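Local structure of pyocin-S2 (Pseudomonas aeruginosa, 5ODW) at residues 63-68 and 165-170; 70-75 and 176-181; 135-140 and 157-162. The protein is the N-terminal part of a bacteriocin that kills sensitive bacteria by breaking down their chromosomal DNA and also blocks lipid synthesis. All blocks are in the same frame, centred on the assembly; numbering follows the deposited sequence.

Contact 1: 63-68 and 165-170; sequences KSHSEL and KAYSAD
His-65 and Tyr-167 lay their rings face to face between helix 47-70 and helix 153-204. The aromatic interaction is an offset stack: the ring centroids lie 4.3 Å apart and the planes diverge by only 11°. Tyr-167 CD1 sits over the centre of the imidazole, whereas His-65 CB, 4.0 Å from the phenol centroid, lies over the tyrosine face toward its rim and adds a CH-pi contact. With CG anti to the backbone N (chi1 163°), His-65 reaches across to the opposing helix.

Among polar groups, Asp-170 OD2 meets the C-H at His-65 CE1 in the imidazole plane, 3.0 Å away, with carboxylate and ring planes 57° apart. Its 3.4 Å approach to His-65 NE2 has too poor an angle for a hydrogen bond, but the carboxylate would favour a positive imidazole if His-65 is protonated. The phenol OH of Tyr-167 has its firm partner in Asp-62, one turn before His-65, so the tyrosine holds the same helix by its face and by its hydroxyl.

Only three residues touch, none fully buried, and Ile-171 also packs on His-65. This is an offset aromatic stack joining two helices at the surface of the largely helical N-terminal part of the pyocin.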
ATOM      1  N   LYS C  63      24.495 -35.990   4.064  1.00 47.16           N
ATOM      2  CA  LYS C  63      24.568 -37.451   4.175  1.00 48.53           C
ATOM      3  C   LYS C  63      25.397 -38.057   3.040  1.00 53.10           C
ATOM      4  O   LYS C  63      25.803 -39.217   3.126  1.00 53.81           O
ATOM      5  CB  LYS C  63      23.168 -38.077   4.306  1.00 51.56           C
ATOM      6  CG  LYS C  63      22.438 -37.555   5.557  1.00 63.07           C
ATOM      7  CD  LYS C  63      20.936 -37.834   5.574  1.00 66.93           C
ATOM      8  CE  LYS C  63      20.586 -38.998   6.470  1.00 74.06           C
ATOM      9  NZ  LYS C  63      21.044 -38.796   7.876  1.00 82.19           N
ATOM     10  N   SER C  64      25.697 -37.245   2.011  1.00 49.08           N
ATOM     11  CA  SER C  64      26.575 -37.631   0.920  1.00 49.18           C
ATOM     12  C   SER C  64      28.009 -37.303   1.300  1.00 54.46           C
ATOM     13  O   SER C  64      28.922 -38.033   0.919  1.00 54.98           O
ATOM     14  CB  SER C  64      26.187 -36.934  -0.373  1.00 52.56           C
ATOM     15  OG  SER C  64      25.049 -37.564  -0.938  1.00 63.40           O
ATOM     16  N   HIS C  65      28.211 -36.226   2.062  1.00 51.79           N
ATOM     17  CA  HIS C  65      29.532 -35.834   2.545  1.00 52.67           C
ATOM     18  C   HIS C  65      30.040 -36.805   3.650  1.00 58.60           C
ATOM     19  O   HIS C  65      31.190 -37.223   3.605  1.00 59.45           O
ATOM     20  CB  HIS C  65      29.517 -34.351   3.018  1.00 53.41           C
ATOM     21  CG  HIS C  65      30.666 -33.934   3.902  1.00 57.49           C
ATOM     22  ND1 HIS C  65      31.975 -33.866   3.433  1.00 59.15           N
ATOM     23  CD2 HIS C  65      30.652 -33.553   5.198  1.00 59.89           C
ATOM     24  CE1 HIS C  65      32.703 -33.471   4.462  1.00 59.24           C
ATOM     25  NE2 HIS C  65      31.953 -33.266   5.543  1.00 60.19           N
ATOM     26  N   SER C  66      29.200 -37.104   4.668  1.00 55.33           N
ATOM     27  CA  SER C  66      29.566 -37.969   5.797  1.00 55.96           C
ATOM     28  C   SER C  66      29.693 -39.447   5.427  1.00 58.60           C
ATOM     29  O   SER C  66      30.441 -40.160   6.094  1.00 58.75           O
ATOM     30  CB  SER C  66      28.619 -37.778   6.980  1.00 60.15           C
ATOM     31  OG  SER C  66      27.282 -37.565   6.559  1.00 68.93           O
ATOM     32  N   GLU C  67      28.985 -39.907   4.372  1.00 53.76           N
ATOM     33  CA  GLU C  67      29.078 -41.293   3.892  1.00 54.44           C
ATOM     34  C   GLU C  67      30.482 -41.539   3.290  1.00 56.33           C
ATOM     35  O   GLU C  67      31.032 -42.644   3.372  1.00 57.18           O
ATOM     36  CB  GLU C  67      27.968 -41.581   2.850  1.00 56.15           C
ATOM     37  CG  GLU C  67      27.909 -43.018   2.319  1.00 72.34           C
ATOM     38  CD  GLU C  67      26.819 -43.393   1.328  1.00105.70           C
ATOM     39  OE1 GLU C  67      26.019 -42.510   0.939  1.00108.48           O
ATOM     40  OE2 GLU C  67      26.765 -44.587   0.944  1.00 98.52           O
ATOM     41  N   LEU C  68      31.043 -40.465   2.703  1.00 49.74           N
ATOM     42  CA  LEU C  68      32.321 -40.385   2.014  1.00 47.78           C
ATOM     43  C   LEU C  68      33.498 -40.187   2.986  1.00 50.91           C
ATOM     44  O   LEU C  68      34.531 -40.832   2.807  1.00 50.43           O
ATOM     45  CB  LEU C  68      32.221 -39.278   0.959  1.00 46.34           C
ATOM     46  CG  LEU C  68      33.368 -39.073   0.002  1.00 50.94           C
ATOM     47  CD1 LEU C  68      33.555 -40.260  -0.938  1.00 51.02           C
ATOM     48  CD2 LEU C  68      33.150 -37.809  -0.788  1.00 53.54           C
ATOM     49  N   LYS C 165      30.982 -27.326  -2.971  1.00 36.60           N
ATOM     50  CA  LYS C 165      32.402 -26.944  -2.947  1.00 36.11           C
ATOM     51  C   LYS C 165      33.052 -27.001  -1.544  1.00 39.64           C
ATOM     52  O   LYS C 165      34.178 -27.464  -1.401  1.00 37.90           O
ATOM     53  CB  LYS C 165      32.584 -25.561  -3.568  1.00 37.80           C
ATOM     54  CG  LYS C 165      32.415 -25.541  -5.076  1.00 40.11           C
ATOM     55  CD  LYS C 165      32.339 -24.122  -5.600  1.00 49.56           C
ATOM     56  CE  LYS C 165      32.262 -24.090  -7.118  1.00 52.59           C
ATOM     57  NZ  LYS C 165      33.591 -24.283  -7.757  1.00 50.60           N
ATOM     58  N   ALA C 166      32.342 -26.514  -0.527  1.00 37.62           N
ATOM     59  CA  ALA C 166      32.774 -26.562   0.881  1.00 37.93           C
ATOM     60  C   ALA C 166      33.097 -28.003   1.340  1.00 42.23           C
ATOM     61  O   ALA C 166      34.144 -28.263   1.945  1.00 41.59           O
ATOM     62  CB  ALA C 166      31.687 -25.963   1.764  1.00 38.22           C
ATOM     63  N   TYR C 167      32.176 -28.925   1.042  1.00 39.93           N
ATOM     64  CA  TYR C 167      32.302 -30.335   1.352  1.00 40.81           C
ATOM     65  C   TYR C 167      33.343 -30.996   0.453  1.00 48.13           C
ATOM     66  O   TYR C 167      33.976 -31.953   0.894  1.00 50.26           O
ATOM     67  CB  TYR C 167      30.932 -31.050   1.271  1.00 41.23           C
ATOM     68  CG  TYR C 167      29.947 -30.675   2.363  1.00 42.13           C
ATOM     69  CD1 TYR C 167      30.384 -30.366   3.649  1.00 45.18           C
ATOM     70  CD2 TYR C 167      28.577 -30.680   2.125  1.00 41.75           C
ATOM     71  CE1 TYR C 167      29.485 -30.015   4.655  1.00 46.27           C
ATOM     72  CE2 TYR C 167      27.667 -30.337   3.127  1.00 42.65           C
ATOM     73  CZ  TYR C 167      28.129 -30.005   4.388  1.00 49.17           C
ATOM     74  OH  TYR C 167      27.260 -29.661   5.384  1.00 48.88           O
ATOM     75  N   SER C 168      33.535 -30.498  -0.798  1.00 44.15           N
ATOM     76  CA  SER C 168      34.557 -31.034  -1.711  1.00 43.22           C
ATOM     77  C   SER C 168      35.934 -30.624  -1.204  1.00 49.47           C
ATOM     78  O   SER C 168      36.844 -31.442  -1.223  1.00 51.45           O
ATOM     79  CB  SER C 168      34.344 -30.556  -3.143  1.00 43.20           C
ATOM     80  OG  SER C 168      33.239 -31.240  -3.708  1.00 45.00           O
ATOM     81  N   ALA C 169      36.062 -29.397  -0.674  1.00 45.19           N
ATOM     82  CA  ALA C 169      37.306 -28.890  -0.099  1.00 46.04           C
ATOM     83  C   ALA C 169      37.674 -29.636   1.174  1.00 49.34           C
ATOM     84  O   ALA C 169      38.854 -29.810   1.435  1.00 50.78           O
ATOM     85  CB  ALA C 169      37.185 -27.402   0.191  1.00 47.76           C
ATOM     86  N   ASP C 170      36.687 -30.078   1.962  1.00 44.88           N
ATOM     87  CA  ASP C 170      36.960 -30.840   3.180  1.00 45.63           C
ATOM     88  C   ASP C 170      37.578 -32.215   2.809  1.00 47.67           C
ATOM     89  O   ASP C 170      38.629 -32.595   3.336  1.00 47.41           O
ATOM     90  CB  ASP C 170      35.675 -30.989   4.037  1.00 47.75           C
ATOM     91  CG  ASP C 170      35.917 -31.553   5.437  1.00 64.09           C
ATOM     92  OD1 ASP C 170      36.728 -30.958   6.193  1.00 65.11           O
ATOM     93  OD2 ASP C 170      35.282 -32.577   5.786  1.00 73.60           O
TER

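Contact 2: 70-75 and 176-181; sequences KNLKNE and IAILKQ
The backbones of Lys-73 and Ile-178 approach with their CA atoms 6.9 Å apart, where the first turn of helix 72-86 meets helix 153-204. That turn follows an interruption of the helix at Asn-71, which leaves helical phi/psi after helix 47-70 and occupies the N-cap position of the next helix, where its O accepts the backbone N of Glu-75 at 3.2 Å while its side chain makes no capping bond.

A single side chain spans the gap. Ile-178 extends its CG1 branch, with CD1 trans to CA (chi2 178°), so that the terminal methyl is carried outward to the neighbouring helix. There it rests over the peptide group linking Leu-72 to Lys-73: Ile-178 CD1 is 3.9 Å from Leu-72 O and equally 3.9 Å from Lys-73 CA, and lies well above the peptide plane rather than at its rim. The side chains beside that peptide contribute less. Leu-72 CB comes to 4.3 Å from Ile-178 CD1, and Lys-73 offers its aliphatic CG at 4.4 Å from the same methyl.

Thr-76 also packs against Ile-178, while Leu-72 turns its bulk to Ile-171, Ala-174 and Gln-175, one to two turns earlier on helix 153-204. From buried Leu-72 to exposed Lys-73, the contact thus runs from the interior outward.

The joint is a van der Waals contact: an apolar methyl lies on the face of a peptide group and on neighbouring carbons, burying 115 Å² in total without a directional bond between the two segments.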
ATOM      1  N   LYS C  70      33.383 -41.177   6.115  1.00 48.90           N
ATOM      2  CA  LYS C  70      33.356 -42.467   6.804  1.00 50.44           C
ATOM      3  C   LYS C  70      34.384 -43.413   6.140  1.00 56.02           C
ATOM      4  O   LYS C  70      35.336 -43.841   6.808  1.00 57.36           O
ATOM      5  CB  LYS C  70      31.953 -43.099   6.712  1.00 53.10           C
ATOM      6  CG  LYS C  70      31.035 -42.789   7.880  1.00 74.53           C
ATOM      7  CD  LYS C  70      29.859 -43.776   7.934  1.00 89.99           C
ATOM      8  CE  LYS C  70      28.829 -43.436   8.993  1.00102.00           C
ATOM      9  NZ  LYS C  70      27.852 -44.544   9.211  1.00108.18           N
ATOM     10  N   ASN C  71      34.243 -43.642   4.834  1.00 50.79           N
ATOM     11  CA  ASN C  71      35.093 -44.558   4.063  1.00 49.49           C
ATOM     12  C   ASN C  71      36.053 -43.907   3.067  1.00 50.86           C
ATOM     13  O   ASN C  71      36.207 -44.403   1.959  1.00 50.71           O
ATOM     14  CB  ASN C  71      34.218 -45.534   3.277  1.00 49.73           C
ATOM     15  CG  ASN C  71      33.209 -46.248   4.145  1.00 76.61           C
ATOM     16  OD1 ASN C  71      33.517 -46.679   5.255  1.00 72.60           O
ATOM     17  ND2 ASN C  71      31.994 -46.392   3.634  1.00 68.43           N
ATOM     18  N   LEU C  72      36.678 -42.797   3.434  1.00 45.53           N
ATOM     19  CA  LEU C  72      37.554 -42.075   2.499  1.00 43.76           C
ATOM     20  C   LEU C  72      38.872 -42.818   2.165  1.00 48.82           C
ATOM     21  O   LEU C  72      39.369 -42.665   1.043  1.00 47.35           O
ATOM     22  CB  LEU C  72      37.830 -40.623   2.955  1.00 42.90           C
ATOM     23  CG  LEU C  72      38.122 -39.613   1.827  1.00 45.05           C
ATOM     24  CD1 LEU C  72      36.951 -39.496   0.836  1.00 43.97           C
ATOM     25  CD2 LEU C  72      38.506 -38.279   2.384  1.00 44.87           C
ATOM     26  N   LYS C  73      39.423 -43.617   3.125  1.00 47.14           N
ATOM     27  CA  LYS C  73      40.666 -44.400   2.957  1.00 46.86           C
ATOM     28  C   LYS C  73      40.514 -45.396   1.807  1.00 49.64           C
ATOM     29  O   LYS C  73      41.385 -45.458   0.949  1.00 46.86           O
ATOM     30  CB  LYS C  73      41.046 -45.167   4.246  1.00 50.15           C
ATOM     31  CG  LYS C  73      41.112 -44.325   5.522  1.00 64.83           C
ATOM     32  CD  LYS C  73      41.855 -45.042   6.648  1.00 73.01           C
ATOM     33  CE  LYS C  73      41.738 -44.323   7.965  1.00 80.82           C
ATOM     34  NZ  LYS C  73      42.729 -44.844   8.941  1.00 94.54           N
ATOM     35  N   ASN C  74      39.388 -46.146   1.783  1.00 48.00           N
ATOM     36  CA  ASN C  74      39.080 -47.169   0.775  1.00 47.79           C
ATOM     37  C   ASN C  74      38.693 -46.544  -0.535  1.00 51.29           C
ATOM     38  O   ASN C  74      39.107 -47.034  -1.583  1.00 50.98           O
ATOM     39  CB  ASN C  74      37.969 -48.101   1.255  1.00 48.91           C
ATOM     40  CG  ASN C  74      38.197 -48.608   2.649  1.00 80.47           C
ATOM     41  OD1 ASN C  74      39.243 -49.206   2.959  1.00 75.80           O
ATOM     42  ND2 ASN C  74      37.253 -48.309   3.535  1.00 74.51           N
ATOM     43  N   GLU C  75      37.900 -45.465  -0.482  1.00 47.52           N
ATOM     44  CA  GLU C  75      37.453 -44.744  -1.666  1.00 46.21           C
ATOM     45  C   GLU C  75      38.650 -44.196  -2.440  1.00 48.73           C
ATOM     46  O   GLU C  75      38.733 -44.428  -3.650  1.00 49.33           O
ATOM     47  CB  GLU C  75      36.479 -43.621  -1.279  1.00 47.17           C
ATOM     48  CG  GLU C  75      35.789 -42.954  -2.453  1.00 57.48           C
ATOM     49  CD  GLU C  75      36.577 -41.901  -3.207  1.00 80.01           C
ATOM     50  OE1 GLU C  75      37.095 -40.959  -2.566  1.00 81.81           O
ATOM     51  OE2 GLU C  75      36.660 -42.016  -4.450  1.00 75.98           O
ATOM     52  N   ILE C 176      44.561 -35.576   0.327  1.00 45.29           N
ATOM     53  CA  ILE C 176      45.978 -35.211   0.169  1.00 45.33           C
ATOM     54  C   ILE C 176      46.788 -35.817   1.333  1.00 50.74           C
ATOM     55  O   ILE C 176      47.867 -36.359   1.097  1.00 51.41           O
ATOM     56  CB  ILE C 176      46.189 -33.675  -0.024  1.00 48.19           C
ATOM     57  CG1 ILE C 176      45.498 -33.191  -1.322  1.00 46.52           C
ATOM     58  CG2 ILE C 176      47.693 -33.334  -0.071  1.00 50.51           C
ATOM     59  CD1 ILE C 176      45.193 -31.775  -1.400  1.00 43.88           C
ATOM     60  N   ALA C 177      46.228 -35.783   2.564  1.00 46.87           N
ATOM     61  CA  ALA C 177      46.827 -36.369   3.765  1.00 47.48           C
ATOM     62  C   ALA C 177      47.014 -37.879   3.580  1.00 50.41           C
ATOM     63  O   ALA C 177      48.084 -38.409   3.913  1.00 51.64           O
ATOM     64  CB  ALA C 177      45.949 -36.094   4.975  1.00 48.86           C
ATOM     65  N   ILE C 178      45.988 -38.555   3.010  1.00 44.20           N
ATOM     66  CA  ILE C 178      45.993 -39.998   2.715  1.00 42.82           C
ATOM     67  C   ILE C 178      47.061 -40.317   1.665  1.00 49.60           C
ATOM     68  O   ILE C 178      47.775 -41.309   1.816  1.00 50.86           O
ATOM     69  CB  ILE C 178      44.588 -40.561   2.298  1.00 43.18           C
ATOM     70  CG1 ILE C 178      43.527 -40.348   3.403  1.00 42.57           C
ATOM     71  CG2 ILE C 178      44.702 -42.031   1.922  1.00 42.55           C
ATOM     72  CD1 ILE C 178      42.150 -40.806   3.073  1.00 40.36           C
ATOM     73  N   LEU C 179      47.154 -39.482   0.605  1.00 46.77           N
ATOM     74  CA  LEU C 179      48.109 -39.663  -0.486  1.00 47.03           C
ATOM     75  C   LEU C 179      49.538 -39.344  -0.071  1.00 53.97           C
ATOM     76  O   LEU C 179      50.443 -39.976  -0.595  1.00 54.86           O
ATOM     77  CB  LEU C 179      47.702 -38.896  -1.754  1.00 46.73           C
ATOM     78  CG  LEU C 179      46.463 -39.428  -2.483  1.00 50.63           C
ATOM     79  CD1 LEU C 179      45.796 -38.343  -3.306  1.00 50.21           C
ATOM     80  CD2 LEU C 179      46.800 -40.632  -3.342  1.00 53.52           C
ATOM     81  N   LYS C 180      49.746 -38.400   0.881  1.00 51.43           N
ATOM     82  CA  LYS C 180      51.068 -38.040   1.424  1.00 52.08           C
ATOM     83  C   LYS C 180      51.644 -39.255   2.168  1.00 55.47           C
ATOM     84  O   LYS C 180      52.814 -39.592   1.982  1.00 54.64           O
ATOM     85  CB  LYS C 180      50.959 -36.832   2.378  1.00 55.13           C
ATOM     86  CG  LYS C 180      51.941 -35.710   2.071  1.00 63.85           C
ATOM     87  CD  LYS C 180      51.260 -34.532   1.371  1.00 70.89           C
ATOM     88  CE  LYS C 180      52.193 -33.367   1.117  1.00 71.80           C
ATOM     89  NZ  LYS C 180      51.483 -32.216   0.499  1.00 73.22           N
ATOM     90  N   GLN C 181      50.795 -39.929   2.981  1.00 52.60           N
ATOM     91  CA  GLN C 181      51.142 -41.129   3.745  1.00 52.79           C
ATOM     92  C   GLN C 181      51.355 -42.319   2.815  1.00 55.35           C
ATOM     93  O   GLN C 181      52.276 -43.103   3.057  1.00 56.14           O
ATOM     94  CB  GLN C 181      50.076 -41.441   4.812  1.00 54.38           C
ATOM     95  CG  GLN C 181      50.458 -42.606   5.744  1.00 58.34           C
ATOM     96  CD  GLN C 181      49.503 -42.820   6.901  1.00 70.73           C
ATOM     97  OE1 GLN C 181      48.564 -42.043   7.100  1.00 61.22           O
ATOM     98  NE2 GLN C 181      49.709 -43.873   7.700  1.00 65.45           N
TER

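Contact 3: 135-140 and 157-162; sequences QKSESM and DRHMSE
From helix 153-204, His-159 reaches Ser-137 and Met-140 on helix 133-148, and its side chain can be followed outward atom by atom. CB stands off, 3.9 Å from Ser-137 OG. Its CG, placed beside the backbone N and anti to the carbonyl carbon (chi1 -84°), directs the imidazole at helix 133-148. On that ring ND1 makes the one hydrogen bond between the segments, 2.8 Å to Ser-137 OG, which lies at the ring edge near its plane; either atom could be the donor. The same Ser-137 hydroxyl is also bonded to Tyr-54 OH and so connects helix 47-70 as well. Ser-137 O is near ND1 too, but the angle is poor for a bond. Next round the ring, His-159 CE1 lies by Ser-137 O and by Met-140, whose SD is 3.7 Å away and whose CB is at 3.9 Å. The sulfur-aromatic approach is oblique, with SD 4.5 Å from the ring centroid and 57° off its normal, and the sulfur also lies beside His-159 NE2 at 4.0 Å. At the far end NE2 is hydrogen-bonded to Gln-144 OE1, one turn beyond Met-140, while Tyr-141 and Tyr-128 each pack edge-to-face with the ring.

All three touching residues are buried between helices 133-148 and 153-204, near the other protein chain, on which Met-140 also packs. Because both imidazole nitrogens are hydrogen-bonded, ring rotation is fixed and the polar edge of His-159 is satisfied in this buried setting.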
ATOM      1  N   GLN C 135      27.871 -23.863   8.748  1.00 48.13           N
ATOM      2  CA  GLN C 135      27.198 -23.524  10.007  1.00 48.28           C
ATOM      3  C   GLN C 135      26.184 -22.408   9.824  1.00 49.62           C
ATOM      4  O   GLN C 135      25.105 -22.454  10.413  1.00 49.11           O
ATOM      5  CB  GLN C 135      28.227 -23.126  11.091  1.00 51.83           C
ATOM      6  CG  GLN C 135      29.174 -24.250  11.518  1.00 72.38           C
ATOM      7  CD  GLN C 135      30.460 -24.284  10.723  1.00 97.97           C
ATOM      8  OE1 GLN C 135      31.430 -23.575  11.020  1.00 93.17           O
ATOM      9  NE2 GLN C 135      30.521 -25.161   9.733  1.00 93.70           N
ATOM     10  N   LYS C 136      26.534 -21.420   8.983  1.00 45.58           N
ATOM     11  CA  LYS C 136      25.791 -20.185   8.731  1.00 44.31           C
ATOM     12  C   LYS C 136      24.794 -20.226   7.558  1.00 45.44           C
ATOM     13  O   LYS C 136      23.921 -19.363   7.506  1.00 44.79           O
ATOM     14  CB  LYS C 136      26.771 -19.005   8.561  1.00 47.81           C
ATOM     15  CG  LYS C 136      27.610 -18.719   9.826  1.00 65.13           C
ATOM     16  CD  LYS C 136      26.952 -17.741  10.813  1.00 70.72           C
ATOM     17  CE  LYS C 136      27.627 -17.750  12.162  1.00 79.44           C
ATOM     18  NZ  LYS C 136      27.099 -18.828  13.045  1.00 86.07           N
ATOM     19  N   SER C 137      24.864 -21.250   6.682  1.00 40.25           N
ATOM     20  CA  SER C 137      24.000 -21.394   5.493  1.00 37.87           C
ATOM     21  C   SER C 137      22.486 -21.327   5.738  1.00 40.29           C
ATOM     22  O   SER C 137      21.830 -20.593   5.009  1.00 39.65           O
ATOM     23  CB  SER C 137      24.327 -22.667   4.715  1.00 38.80           C
ATOM     24  OG  SER C 137      23.535 -22.802   3.544  1.00 35.45           O
ATOM     25  N   GLU C 138      21.928 -22.094   6.671  1.00 36.82           N
ATOM     26  CA  GLU C 138      20.475 -22.050   6.893  1.00 36.22           C
ATOM     27  C   GLU C 138      19.954 -20.704   7.399  1.00 40.95           C
ATOM     28  O   GLU C 138      18.920 -20.224   6.949  1.00 39.04           O
ATOM     29  CB  GLU C 138      19.994 -23.200   7.784  1.00 38.12           C
ATOM     30  CG  GLU C 138      18.478 -23.288   7.877  1.00 46.44           C
ATOM     31  CD  GLU C 138      17.977 -24.674   8.232  1.00 57.20           C
ATOM     32  OE1 GLU C 138      16.764 -24.828   8.468  1.00 40.85           O
ATOM     33  OE2 GLU C 138      18.792 -25.612   8.267  1.00 52.76           O
ATOM     34  N   SER C 139      20.669 -20.106   8.343  1.00 39.83           N
ATOM     35  CA  SER C 139      20.317 -18.785   8.866  1.00 40.33           C
ATOM     36  C   SER C 139      20.397 -17.669   7.819  1.00 43.25           C
ATOM     37  O   SER C 139      19.532 -16.805   7.755  1.00 43.95           O
ATOM     38  CB  SER C 139      21.227 -18.441  10.039  1.00 47.68           C
ATOM     39  OG  SER C 139      21.537 -19.603  10.785  1.00 62.68           O
ATOM     40  N   MET C 140      21.459 -17.702   7.019  1.00 38.22           N
ATOM     41  CA  MET C 140      21.728 -16.756   5.921  1.00 36.97           C
ATOM     42  C   MET C 140      20.653 -16.831   4.822  1.00 39.91           C
ATOM     43  O   MET C 140      20.181 -15.790   4.360  1.00 39.31           O
ATOM     44  CB  MET C 140      23.114 -17.060   5.324  1.00 39.81           C
ATOM     45  CG  MET C 140      23.578 -16.068   4.287  1.00 43.48           C
ATOM     46  SD  MET C 140      24.995 -16.679   3.352  1.00 48.29           S
ATOM     47  CE  MET C 140      24.974 -15.543   1.973  1.00 44.72           C
ATOM     48  N   ASP C 157      19.883 -22.714  -5.093  1.00 29.27           N
ATOM     49  CA  ASP C 157      20.878 -23.238  -6.021  1.00 29.69           C
ATOM     50  C   ASP C 157      22.274 -22.758  -5.656  1.00 33.91           C
ATOM     51  O   ASP C 157      23.210 -23.559  -5.655  1.00 33.99           O
ATOM     52  CB  ASP C 157      20.518 -22.892  -7.474  1.00 32.60           C
ATOM     53  CG  ASP C 157      19.461 -23.799  -8.109  1.00 45.30           C
ATOM     54  OD1 ASP C 157      19.099 -24.826  -7.480  1.00 43.93           O
ATOM     55  OD2 ASP C 157      19.017 -23.497  -9.259  1.00 52.79           O
ATOM     56  N   ARG C 158      22.398 -21.470  -5.272  1.00 30.02           N
ATOM     57  CA  ARG C 158      23.671 -20.880  -4.854  1.00 29.71           C
ATOM     58  C   ARG C 158      24.189 -21.501  -3.556  1.00 33.20           C
ATOM     59  O   ARG C 158      25.352 -21.884  -3.513  1.00 32.12           O
ATOM     60  CB  ARG C 158      23.589 -19.341  -4.773  1.00 27.19           C
ATOM     61  CG  ARG C 158      24.953 -18.668  -4.575  1.00 34.27           C
ATOM     62  CD  ARG C 158      25.492 -17.954  -5.809  1.00 38.19           C
ATOM     63  NE  ARG C 158      26.501 -16.949  -5.441  1.00 45.24           N
ATOM     64  CZ  ARG C 158      27.811 -17.092  -5.614  1.00 70.84           C
ATOM     65  NH1 ARG C 158      28.295 -18.185  -6.196  1.00 67.87           N
ATOM     66  NH2 ARG C 158      28.648 -16.138  -5.224  1.00 63.23           N
ATOM     67  N   HIS C 159      23.335 -21.612  -2.512  1.00 31.39           N
ATOM     68  CA  HIS C 159      23.722 -22.193  -1.217  1.00 31.93           C
ATOM     69  C   HIS C 159      24.178 -23.644  -1.353  1.00 35.68           C
ATOM     70  O   HIS C 159      25.132 -24.035  -0.686  1.00 35.19           O
ATOM     71  CB  HIS C 159      22.600 -22.079  -0.169  1.00 32.22           C
ATOM     72  CG  HIS C 159      22.548 -20.766   0.551  1.00 35.84           C
ATOM     73  ND1 HIS C 159      22.882 -20.661   1.890  1.00 37.88           N
ATOM     74  CD2 HIS C 159      22.132 -19.555   0.116  1.00 37.12           C
ATOM     75  CE1 HIS C 159      22.690 -19.392   2.214  1.00 36.70           C
ATOM     76  NE2 HIS C 159      22.235 -18.692   1.185  1.00 36.68           N
ATOM     77  N   MET C 160      23.516 -24.431  -2.228  1.00 33.03           N
ATOM     78  CA  MET C 160      23.852 -25.847  -2.434  1.00 33.40           C
ATOM     79  C   MET C 160      25.146 -26.003  -3.251  1.00 37.36           C
ATOM     80  O   MET C 160      26.018 -26.766  -2.838  1.00 37.32           O
ATOM     81  CB  MET C 160      22.665 -26.666  -2.996  1.00 35.70           C
ATOM     82  CG  MET C 160      21.381 -26.702  -2.098  1.00 39.39           C
ATOM     83  SD  MET C 160      21.433 -27.223  -0.343  1.00 43.98           S
ATOM     84  CE  MET C 160      21.730 -25.718   0.460  1.00 40.69           C
ATOM     85  N   SER C 161      25.313 -25.239  -4.357  1.00 34.11           N
ATOM     86  CA  SER C 161      26.554 -25.224  -5.160  1.00 34.76           C
ATOM     87  C   SER C 161      27.769 -24.826  -4.301  1.00 40.68           C
ATOM     88  O   SER C 161      28.822 -25.447  -4.414  1.00 41.86           O
ATOM     89  CB  SER C 161      26.431 -24.285  -6.361  1.00 37.93           C
ATOM     90  OG  SER C 161      25.413 -24.709  -7.257  1.00 48.39           O
ATOM     91  N   GLU C 162      27.594 -23.826  -3.415  1.00 38.38           N
ATOM     92  CA  GLU C 162      28.600 -23.298  -2.482  1.00 39.43           C
ATOM     93  C   GLU C 162      28.933 -24.275  -1.342  1.00 44.27           C
ATOM     94  O   GLU C 162      30.032 -24.201  -0.796  1.00 44.80           O
ATOM     95  CB  GLU C 162      28.157 -21.930  -1.914  1.00 41.05           C
ATOM     96  CG  GLU C 162      28.231 -20.771  -2.902  1.00 48.98           C
ATOM     97  CD  GLU C 162      29.617 -20.361  -3.371  1.00 62.50           C
ATOM     98  OE1 GLU C 162      30.587 -20.501  -2.588  1.00 63.69           O
ATOM     99  OE2 GLU C 162      29.726 -19.884  -4.524  1.00 49.50           O
TER

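All three contacts use helix 153-204, which meets a different helix at each: 47-70 in contact 1, 72-86 in contact 2 and 133-148 in contact 3. Contacts 1 and 2 adjoin, Leu-68 CD1 packing at 3.8 Å on Glu-75 CG, whereas contacts 2 and 3 lie on opposite sides of the chain's centre, their nearest atoms about 17 Å apart. Burial and chemistry vary together: contact 3 is buried and hydrogen-bonded, contact 2 is partly buried and held by van der Waals contact only, and contact 1 is a surface contact dominated by ring stacking. Contact 3 alone has residues within reach of the other protein chain.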